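Malate synthase (Haloferax volcanii, PDB 3OYZ) catalyses the magnesium-dependent Claisen condensation of acetyl-CoA with glyoxylate and the hydrolysis of the malyl-CoA intermediate, giving malate and CoA in the glyoxylate cycle. Local coordinates at residues 82-87 / 118-123. Residues are numbered along the deposited sequence; the frame is centred on the assembly and turned at random.
Sequences HPRMVW and GFVIPE. With ACO (acetyl coenzyme *a), chain B; PYR (pyruvic acid), chain C.
Arg-84 and Val-120 are joined by a single parallel bridge, and from that bridge the arginine reaches both substrate sites with one guanidinium. Val-120 N donates to Pro-83 O (3.0 Å) and Met-85 N to Val-120 O (3.1 Å). CG of Arg-84 stands anti to the backbone N (chi1 176°), and its CD packs on Val-120 CG1 and Pro-122 CB. Beyond a bend at chi3, the edge of the guanidinium presents NH1 to pyruvate O3 (2.8 Å) and NH2 to the acetyl-CoA thioester O (2.9 Å), both in its plane. Pyruvate occupies the glyoxylate site, so the arginine probably holds the aldehyde of the substrate beside the acetyl group, and its positive charge would be expected to polarise both carbonyls; Asp-49 and Glu-51 form salt bridges with NH2. A methionine here would probably leave both carbonyl oxygens without these donors and the two acidic groups without their positive partner.

Away from the substrates, Ile-121 CG2 sits over one face of Trp-87, 3.6 Å from the centroid of the five-membered ring in a CH-pi contact, while Asp-129 accepts from the indole NE1. Met-85 lays CG against Phe-119 CD1 (3.6 Å), and its sulfur makes an oblique Met-aromatic contact with the same ring. At the other end a water links His-82 ND1 to Phe-119 O, while Glu-80 takes NE2 of the same ring.

The contact closes the TIM barrel between the loop after strand 80-81 and strand 118-121: Val-120 touches Ser-154 and Ile-156 of the adjacent strand 152-157, whereas Met-85, Trp-87, Phe-119 and Ile-121 pack outward against helices 92-105 and 127-143.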
ATOM      1  N   HIS A  82       6.220 -11.584 -27.731  1.00 34.76           N
ATOM      2  CA  HIS A  82       6.343 -10.127 -27.459  1.00 33.59           C
ATOM      3  C   HIS A  82       7.774  -9.926 -27.062  1.00 31.97           C
ATOM      4  O   HIS A  82       8.077  -9.998 -25.880  1.00 33.46           O
ATOM      5  CB  HIS A  82       5.450  -9.831 -26.213  1.00 34.09           C
ATOM      6  CG  HIS A  82       3.975  -9.963 -26.446  1.00 35.41           C
ATOM      7  ND1 HIS A  82       3.154  -8.878 -26.689  1.00 34.22           N
ATOM      8  CD2 HIS A  82       3.150 -11.037 -26.329  1.00 29.94           C
ATOM      9  CE1 HIS A  82       1.906  -9.290 -26.804  1.00 31.16           C
ATOM     10  NE2 HIS A  82       1.871 -10.592 -26.544  1.00 31.29           N
ATOM     11  N   PRO A  83       8.719  -9.607 -27.982  1.00 32.45           N
ATOM     12  CA  PRO A  83      10.095  -9.435 -27.568  1.00 32.14           C
ATOM     13  C   PRO A  83      10.391  -8.170 -26.715  1.00 34.07           C
ATOM     14  O   PRO A  83       9.708  -7.143 -26.907  1.00 35.56           O
ATOM     15  CB  PRO A  83      10.821  -9.221 -28.921  1.00 31.66           C
ATOM     16  CG  PRO A  83      10.018  -9.860 -29.930  1.00 31.40           C
ATOM     17  CD  PRO A  83       8.574  -9.575 -29.448  1.00 35.22           C
ATOM     18  N   ARG A  84      11.348  -8.221 -25.806  1.00 31.96           N
ATOM     19  CA  ARG A  84      11.707  -7.042 -25.002  1.00 35.31           C
ATOM     20  C   ARG A  84      12.832  -6.288 -25.707  1.00 37.87           C
ATOM     21  O   ARG A  84      13.911  -6.861 -25.931  1.00 37.21           O
ATOM     22  CB  ARG A  84      12.090  -7.413 -23.553  1.00 33.34           C
ATOM     23  CG  ARG A  84      12.565  -6.164 -22.692  1.00 39.03           C
ATOM     24  CD  ARG A  84      12.374  -6.371 -21.224  1.00 38.13           C
ATOM     25  NE  ARG A  84      13.429  -7.222 -20.654  1.00 39.77           N
ATOM     26  CZ  ARG A  84      13.754  -7.291 -19.371  1.00 39.74           C
ATOM     27  NH1 ARG A  84      13.173  -6.555 -18.390  1.00 35.10           N
ATOM     28  NH2 ARG A  84      14.763  -8.070 -19.052  1.00 36.62           N
ATOM     29  N   MET A  85      12.602  -4.994 -25.970  1.00 36.57           N
ATOM     30  CA  MET A  85      13.566  -4.082 -26.555  1.00 36.65           C
ATOM     31  C   MET A  85      14.283  -3.297 -25.449  1.00 37.60           C
ATOM     32  O   MET A  85      13.801  -3.182 -24.298  1.00 34.63           O
ATOM     33  CB  MET A  85      12.811  -3.124 -27.496  1.00 35.06           C
ATOM     34  CG  MET A  85      11.963  -3.925 -28.466  1.00 43.39           C
ATOM     35  SD  MET A  85      12.975  -4.528 -29.898  1.00 43.59           S
ATOM     36  CE  MET A  85      13.484  -6.102 -29.235  1.00 38.39           C
ATOM     37  N   VAL A  86      15.360  -2.614 -25.810  1.00 34.73           N
ATOM     38  CA  VAL A  86      15.956  -1.754 -24.778  1.00 33.97           C
ATOM     39  C   VAL A  86      15.167  -0.432 -24.675  1.00 31.12           C
ATOM     40  O   VAL A  86      14.498  -0.069 -25.641  1.00 32.65           O
ATOM     41  CB  VAL A  86      17.453  -1.440 -24.989  1.00 36.78           C
ATOM     42  CG1 VAL A  86      18.266  -2.742 -24.883  1.00 37.34           C
ATOM     43  CG2 VAL A  86      17.695  -0.790 -26.358  1.00 36.56           C
ATOM     44  N   TRP A  87      15.181   0.187 -23.506  1.00 31.88           N
ATOM     45  CA  TRP A  87      14.533   1.509 -23.296  1.00 31.25           C
ATOM     46  C   TRP A  87      15.028   2.089 -21.989  1.00 30.27           C
ATOM     47  O   TRP A  87      15.429   1.394 -21.049  1.00 29.89           O
ATOM     48  CB  TRP A  87      12.998   1.360 -23.254  1.00 32.25           C
ATOM     49  CG  TRP A  87      12.201   2.647 -23.130  1.00 36.43           C
ATOM     50  CD1 TRP A  87      11.811   3.289 -21.955  1.00 33.97           C
ATOM     51  CD2 TRP A  87      11.706   3.441 -24.222  1.00 29.88           C
ATOM     52  NE1 TRP A  87      11.091   4.428 -22.290  1.00 30.26           N
ATOM     53  CE2 TRP A  87      10.985   4.522 -23.652  1.00 30.26           C
ATOM     54  CE3 TRP A  87      11.764   3.307 -25.617  1.00 31.69           C
ATOM     55  CZ2 TRP A  87      10.354   5.488 -24.431  1.00 31.29           C
ATOM     56  CZ3 TRP A  87      11.132   4.263 -26.419  1.00 33.06           C
ATOM     57  CH2 TRP A  87      10.545   5.402 -25.799  1.00 34.38           C
ATOM     58  N   GLY A 118       3.413  -8.075 -30.081  1.00 36.65           N
ATOM     59  CA  GLY A 118       3.755  -6.736 -29.521  1.00 33.13           C
ATOM     60  C   GLY A 118       5.141  -6.753 -28.931  1.00 35.83           C
ATOM     61  O   GLY A 118       5.967  -7.651 -29.236  1.00 33.36           O
ATOM     62  N   PHE A 119       5.503  -5.705 -28.180  1.00 30.29           N
ATOM     63  CA  PHE A 119       6.851  -5.596 -27.670  1.00 32.29           C
ATOM     64  C   PHE A 119       6.720  -5.174 -26.195  1.00 33.52           C
ATOM     65  O   PHE A 119       5.684  -4.605 -25.794  1.00 33.05           O
ATOM     66  CB  PHE A 119       7.674  -4.561 -28.442  1.00 33.81           C
ATOM     67  CG  PHE A 119       8.093  -4.995 -29.854  1.00 31.64           C
ATOM     68  CD1 PHE A 119       9.253  -5.715 -30.016  1.00 37.37           C
ATOM     69  CD2 PHE A 119       7.297  -4.721 -30.968  1.00 38.05           C
ATOM     70  CE1 PHE A 119       9.615  -6.197 -31.280  1.00 37.53           C
ATOM     71  CE2 PHE A 119       7.682  -5.114 -32.238  1.00 38.45           C
ATOM     72  CZ  PHE A 119       8.838  -5.917 -32.362  1.00 34.02           C
ATOM     73  N   VAL A 120       7.769  -5.440 -25.431  1.00 32.90           N
ATOM     74  CA  VAL A 120       7.812  -5.201 -24.010  1.00 32.77           C
ATOM     75  C   VAL A 120       8.896  -4.128 -23.859  1.00 35.25           C
ATOM     76  O   VAL A 120       9.997  -4.230 -24.446  1.00 33.05           O
ATOM     77  CB  VAL A 120       8.194  -6.461 -23.216  1.00 35.70           C
ATOM     78  CG1 VAL A 120       8.481  -6.091 -21.745  1.00 33.39           C
ATOM     79  CG2 VAL A 120       7.183  -7.631 -23.394  1.00 32.99           C
ATOM     80  N   ILE A 121       8.527  -3.049 -23.142  1.00 32.40           N
ATOM     81  CA  ILE A 121       9.356  -1.881 -22.875  1.00 32.66           C
ATOM     82  C   ILE A 121       9.713  -1.763 -21.398  1.00 30.26           C
ATOM     83  O   ILE A 121       8.859  -1.556 -20.490  1.00 29.62           O
ATOM     84  CB  ILE A 121       8.624  -0.567 -23.405  1.00 31.40           C
ATOM     85  CG1 ILE A 121       8.065  -0.777 -24.816  1.00 33.81           C
ATOM     86  CG2 ILE A 121       9.460   0.739 -23.303  1.00 29.23           C
ATOM     87  CD1 ILE A 121       9.131  -1.117 -25.936  1.00 31.32           C
ATOM     88  N   PRO A 122      11.026  -1.820 -21.162  1.00 30.46           N
ATOM     89  CA  PRO A 122      11.505  -1.781 -19.823  1.00 29.60           C
ATOM     90  C   PRO A 122      11.776  -0.321 -19.407  1.00 29.62           C
ATOM     91  O   PRO A 122      11.852   0.579 -20.214  1.00 31.49           O
ATOM     92  CB  PRO A 122      12.840  -2.516 -19.942  1.00 30.16           C
ATOM     93  CG  PRO A 122      13.378  -1.947 -21.270  1.00 29.98           C
ATOM     94  CD  PRO A 122      12.124  -2.103 -22.123  1.00 29.84           C
ATOM     95  N   GLU A 123      11.959  -0.116 -18.125  1.00 29.99           N
ATOM     96  CA  GLU A 123      12.481   1.108 -17.513  1.00 29.82           C
ATOM     97  C   GLU A 123      11.634   2.392 -17.799  1.00 29.00           C
ATOM     98  O   GLU A 123      12.236   3.464 -17.874  1.00 30.62           O
ATOM     99  CB  GLU A 123      13.953   1.313 -17.943  1.00 29.61           C
ATOM    100  CG  GLU A 123      14.926   0.251 -17.447  1.00 32.27           C
ATOM    101  CD  GLU A 123      15.256   0.443 -15.991  1.00 41.32           C
ATOM    102  OE1 GLU A 123      16.114  -0.295 -15.519  1.00 39.38           O
ATOM    103  OE2 GLU A 123      14.635   1.242 -15.247  1.00 41.23           O
TER
HETATM  104  N1A ACO B 434      15.235 -19.698 -22.422  1.00 53.78           N
HETATM  105  C2A ACO B 434      15.503 -20.749 -23.220  1.00 55.80           C
HETATM  106  N3A ACO B 434      16.108 -21.848 -22.736  1.00 55.93           N
HETATM  107  C4A ACO B 434      16.503 -21.967 -21.442  1.00 51.48           C
HETATM  108  C5A ACO B 434      16.218 -20.828 -20.542  1.00 52.58           C
HETATM  109  C6A ACO B 434      15.578 -19.630 -21.115  1.00 49.84           C
HETATM  110  N6A ACO B 434      15.380 -18.588 -20.264  1.00 41.53           N
HETATM  111  N7A ACO B 434      16.685 -21.145 -19.327  1.00 51.44           N
HETATM  112  C8A ACO B 434      17.245 -22.374 -19.432  1.00 52.36           C
HETATM  113  N9A ACO B 434      17.093 -22.880 -20.664  1.00 54.36           N
HETATM  114  C1B ACO B 434      17.585 -24.236 -21.071  1.00 55.72           C
HETATM  115  C2B ACO B 434      18.925 -24.470 -20.387  1.00 56.80           C
HETATM  116  O2B ACO B 434      19.957 -23.903 -21.191  1.00 53.85           O
HETATM  117  C3B ACO B 434      18.986 -25.979 -20.263  1.00 57.48           C
HETATM  118  O3B ACO B 434      19.339 -26.387 -21.588  1.00 66.57           O
HETATM  119  P3B ACO B 434      20.073 -27.801 -22.007  1.00 68.62           P
HETATM  120  O7A ACO B 434      18.859 -28.541 -22.546  1.00 59.08           O
HETATM  121  O8A ACO B 434      20.647 -28.235 -20.674  1.00 62.26           O
HETATM  122  O9A ACO B 434      21.148 -27.458 -23.015  1.00 63.28           O
HETATM  123  C4B ACO B 434      17.535 -26.333 -19.981  1.00 60.24           C
HETATM  124  O4B ACO B 434      16.747 -25.310 -20.606  1.00 61.14           O
HETATM  125  C5B ACO B 434      17.226 -26.308 -18.489  1.00 59.85           C
HETATM  126  O5B ACO B 434      17.955 -25.212 -17.933  1.00 57.79           O
HETATM  127  P1A ACO B 434      18.134 -25.015 -16.351  1.00 61.45           P
HETATM  128  O1A ACO B 434      18.991 -26.043 -15.683  1.00 64.37           O
HETATM  129  O2A ACO B 434      16.727 -24.960 -15.830  1.00 62.49           O
HETATM  130  O3A ACO B 434      18.822 -23.602 -16.047  1.00 61.06           O
HETATM  131  P2A ACO B 434      20.383 -23.337 -16.296  1.00 60.67           P
HETATM  132  O4A ACO B 434      20.520 -23.993 -17.632  1.00 59.23           O
HETATM  133  O5A ACO B 434      21.091 -23.554 -14.975  1.00 59.56           O
HETATM  134  O6A ACO B 434      20.555 -21.732 -16.500  1.00 60.87           O
HETATM  135  CBP ACO B 434      19.960 -19.354 -16.299  1.00 52.29           C
HETATM  136  CCP ACO B 434      20.042 -20.724 -15.615  1.00 52.71           C
HETATM  137  CDP ACO B 434      21.338 -18.901 -16.779  1.00 50.23           C
HETATM  138  CEP ACO B 434      19.497 -18.361 -15.241  1.00 53.70           C
HETATM  139  CAP ACO B 434      19.043 -19.359 -17.528  1.00 47.03           C
HETATM  140  OAP ACO B 434      17.865 -20.022 -17.089  1.00 44.25           O
HETATM  141  C9P ACO B 434      18.656 -17.982 -18.026  1.00 51.07           C
HETATM  142  O9P ACO B 434      19.492 -17.277 -18.601  1.00 51.97           O
HETATM  143  N8P ACO B 434      17.396 -17.588 -17.776  1.00 50.03           N
HETATM  144  C7P ACO B 434      16.952 -16.280 -18.240  1.00 48.96           C
HETATM  145  C6P ACO B 434      17.526 -15.111 -17.425  1.00 49.60           C
HETATM  146  C5P ACO B 434      16.744 -13.891 -17.876  1.00 46.12           C
HETATM  147  O5P ACO B 434      15.857 -14.011 -18.719  1.00 45.07           O
HETATM  148  N4P ACO B 434      17.051 -12.751 -17.259  1.00 46.02           N
HETATM  149  C3P ACO B 434      16.397 -11.478 -17.505  1.00 43.71           C
HETATM  150  C2P ACO B 434      14.950 -11.475 -17.006  1.00 44.36           C
HETATM  151  S1P ACO B 434      15.196 -10.922 -15.344  1.00 49.96           S
HETATM  152  C   ACO B 434      15.402  -9.251 -15.326  1.00 49.65           C
HETATM  153  O   ACO B 434      15.672  -8.597 -16.314  1.00 49.96           O
HETATM  154  CH3 ACO B 434      15.293  -8.578 -13.992  1.00 48.62           C
HETATM  155  C   PYR C 435      13.770  -6.468 -13.310  1.00 38.18           C
HETATM  156  O   PYR C 435      14.409  -5.361 -13.335  1.00 39.37           O
HETATM  157  OXT PYR C 435      13.312  -6.988 -12.228  1.00 34.51           O
HETATM  158  CA  PYR C 435      13.455  -7.035 -14.545  1.00 48.55           C
HETATM  159  O3  PYR C 435      13.806  -6.438 -15.649  1.00 46.92           O
HETATM  160  CB  PYR C 435      12.646  -8.277 -14.608  1.00 49.87           C
HETATM  161  O   HOH W   1       3.298  -6.297 -25.437  1.00 29.13           O